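Local structure of trehalose-6-phosphate phosphatase (Candida albicans, 5DXI) at residues Val199-His203 with Glu223-Met228. The protein is a trehalose-phosphatase of the HAD clan, modelled as its phosphatase domain with a magnesium ion and beryllium trifluoride bound. Sequence-based numbering, arbitrary orientation.
Sequences VLHPH and ELPDFM
Val199 and the turn that follows it at the end of helix 191-199 pack against the run-in to strand 227-232, joined by one backbone hydrogen bond from His203 to Glu223 and by apolar contacts of Val199. That bond runs from His203 N to Glu223 O (2.8 Å), nearly straight at 167°. Beside it the glutamate chain, extended beyond CG, slants across the proline ring and brings OE1 to 3.7 Å from Pro202 CB. Further in, Val199 O lies 3.3 Å from Pro225 CD, while Leu224 CD2 approaches the same oxygen at 3.6 Å. Val199 O also takes a weak bond from His201 N, closing an inverse gamma turn centred on Leu200. In this HAD-type fold, strand 227-232 is an inner strand of the mixed sheet, beside strand 23-27, and helix 235-253 packs onto Val199 and Met228. With CG1 anti to the backbone N (chi1 165°), Val199 meets Met228 SD, 4.0 Å from that CG1, the two side chains crossing at about a right angle. On the far side of the turn, His203 NE2 hydrogen-bonds to Arg23 O, at the start of the neighbouring strand 23-27.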
loop_
_atom_site.group_PDB
_atom_site.type_symbol
_atom_site.label_atom_id
_atom_site.label_comp_id
_atom_site.label_asym_id
_atom_site.label_seq_id
_atom_site.Cartn_x
_atom_site.Cartn_y
_atom_site.Cartn_z
ATOM N N VAL A 199 -8.894 -0.230 -10.267
ATOM C CA VAL A 199 -10.267 -0.639 -10.022
ATOM C C VAL A 199 -11.205 -0.129 -11.117
ATOM O O VAL A 199 -11.993 -0.891 -11.682
ATOM C CB VAL A 199 -10.749 -0.136 -8.656
ATOM C CG1 VAL A 199 -12.267 -0.231 -8.533
ATOM C CG2 VAL A 199 -10.050 -0.895 -7.538
ATOM N N LEU A 200 -11.118 1.159 -11.420
ATOM C CA LEU A 200 -11.989 1.735 -12.442
ATOM C C LEU A 200 -11.339 1.544 -13.793
ATOM O O LEU A 200 -10.890 2.504 -14.419
ATOM C CB LEU A 200 -12.248 3.214 -12.173
ATOM C CG LEU A 200 -12.935 3.510 -10.839
ATOM C CD1 LEU A 200 -13.079 5.007 -10.667
ATOM C CD2 LEU A 200 -14.293 2.808 -10.732
ATOM N N HIS A 201 -11.311 0.294 -14.239
ATOM C CA HIS A 201 -10.505 -0.111 -15.388
ATOM C C HIS A 201 -10.959 -1.506 -15.807
ATOM O O HIS A 201 -11.300 -2.326 -14.955
ATOM C CB HIS A 201 -9.013 -0.105 -15.020
ATOM C CG HIS A 201 -8.085 -0.084 -16.196
ATOM N ND1 HIS A 201 -7.888 1.041 -16.968
ATOM C CD2 HIS A 201 -7.269 -1.038 -16.707
ATOM C CE1 HIS A 201 -7.011 0.772 -17.919
ATOM N NE2 HIS A 201 -6.614 -0.482 -17.780
ATOM N N PRO A 202 -10.964 -1.790 -17.120
ATOM C CA PRO A 202 -11.366 -3.135 -17.537
ATOM C C PRO A 202 -10.467 -4.220 -16.943
ATOM O O PRO A 202 -9.243 -4.168 -17.079
ATOM C CB PRO A 202 -11.213 -3.090 -19.063
ATOM C CG PRO A 202 -11.285 -1.636 -19.417
ATOM C CD PRO A 202 -10.652 -0.917 -18.263
ATOM N N HIS A 203 -11.073 -5.160 -16.226
ATOM C CA HIS A 203 -10.350 -6.294 -15.644
ATOM C C HIS A 203 -9.828 -7.215 -16.748
ATOM O O HIS A 203 -10.581 -7.567 -17.655
ATOM C CB HIS A 203 -11.273 -7.067 -14.704
ATOM C CG HIS A 203 -10.603 -8.153 -13.926
ATOM N ND1 HIS A 203 -10.415 -9.427 -14.421
ATOM C CD2 HIS A 203 -10.142 -8.172 -12.654
ATOM C CE1 HIS A 203 -9.837 -10.173 -13.496
ATOM N NE2 HIS A 203 -9.663 -9.435 -12.412
ATOM N N GLU A 223 -17.045 -5.683 -16.866
ATOM C CA GLU A 223 -15.594 -5.654 -16.987
ATOM C C GLU A 223 -14.952 -5.142 -15.696
ATOM O O GLU A 223 -13.733 -5.226 -15.529
ATOM C CB GLU A 223 -15.163 -4.782 -18.173
ATOM C CG GLU A 223 -15.607 -5.327 -19.536
ATOM C CD GLU A 223 -15.202 -4.430 -20.701
ATOM O OE1 GLU A 223 -14.627 -3.344 -20.465
ATOM O OE2 GLU A 223 -15.487 -4.805 -21.857
ATOM N N LEU A 224 -15.770 -4.626 -14.778
ATOM C CA LEU A 224 -15.253 -4.147 -13.495
ATOM C C LEU A 224 -14.939 -5.309 -12.565
ATOM O O LEU A 224 -15.558 -6.363 -12.659
ATOM C CB LEU A 224 -16.251 -3.199 -12.827
ATOM C CG LEU A 224 -16.420 -1.846 -13.521
ATOM C CD1 LEU A 224 -17.538 -1.033 -12.884
ATOM C CD2 LEU A 224 -15.115 -1.070 -13.491
ATOM N N PRO A 225 -13.973 -5.118 -11.651
ATOM C CA PRO A 225 -13.763 -6.143 -10.625
ATOM C C PRO A 225 -15.039 -6.330 -9.810
ATOM O O PRO A 225 -15.771 -5.360 -9.609
ATOM C CB PRO A 225 -12.641 -5.558 -9.758
ATOM C CG PRO A 225 -12.004 -4.493 -10.604
ATOM C CD PRO A 225 -13.114 -3.942 -11.441
ATOM N N ASP A 226 -15.327 -7.551 -9.380
ATOM C CA ASP A 226 -16.486 -7.773 -8.522
ATOM C C ASP A 226 -16.032 -8.279 -7.158
ATOM O O ASP A 226 -16.848 -8.603 -6.293
ATOM C CB ASP A 226 -17.463 -8.754 -9.175
ATOM C CG ASP A 226 -16.808 -10.076 -9.541
ATOM O OD1 ASP A 226 -15.560 -10.175 -9.468
ATOM O OD2 ASP A 226 -17.537 -11.016 -9.918
ATOM N N PHE A 227 -14.715 -8.323 -6.982
ATOM C CA PHE A 227 -14.075 -8.706 -5.729
ATOM C C PHE A 227 -12.766 -7.940 -5.618
ATOM O O PHE A 227 -11.880 -8.089 -6.465
ATOM C CB PHE A 227 -13.813 -10.216 -5.685
ATOM C CG PHE A 227 -13.142 -10.688 -4.424
ATOM C CD1 PHE A 227 -13.890 -11.162 -3.360
ATOM C CD2 PHE A 227 -11.765 -10.671 -4.304
ATOM C CE1 PHE A 227 -13.275 -11.609 -2.195
ATOM C CE2 PHE A 227 -11.143 -11.111 -3.145
ATOM C CZ PHE A 227 -11.897 -11.581 -2.089
ATOM N N MET A 228 -12.648 -7.111 -4.590
ATOM C CA MET A 228 -11.433 -6.347 -4.364
ATOM C C MET A 228 -10.962 -6.529 -2.927
ATOM O O MET A 228 -11.681 -6.192 -1.978
ATOM C CB MET A 228 -11.660 -4.858 -4.677
ATOM C CG MET A 228 -11.858 -4.533 -6.158
ATOM S SD MET A 228 -13.289 -3.473 -6.479
ATOM C CE MET A 228 -14.621 -4.647 -6.215
#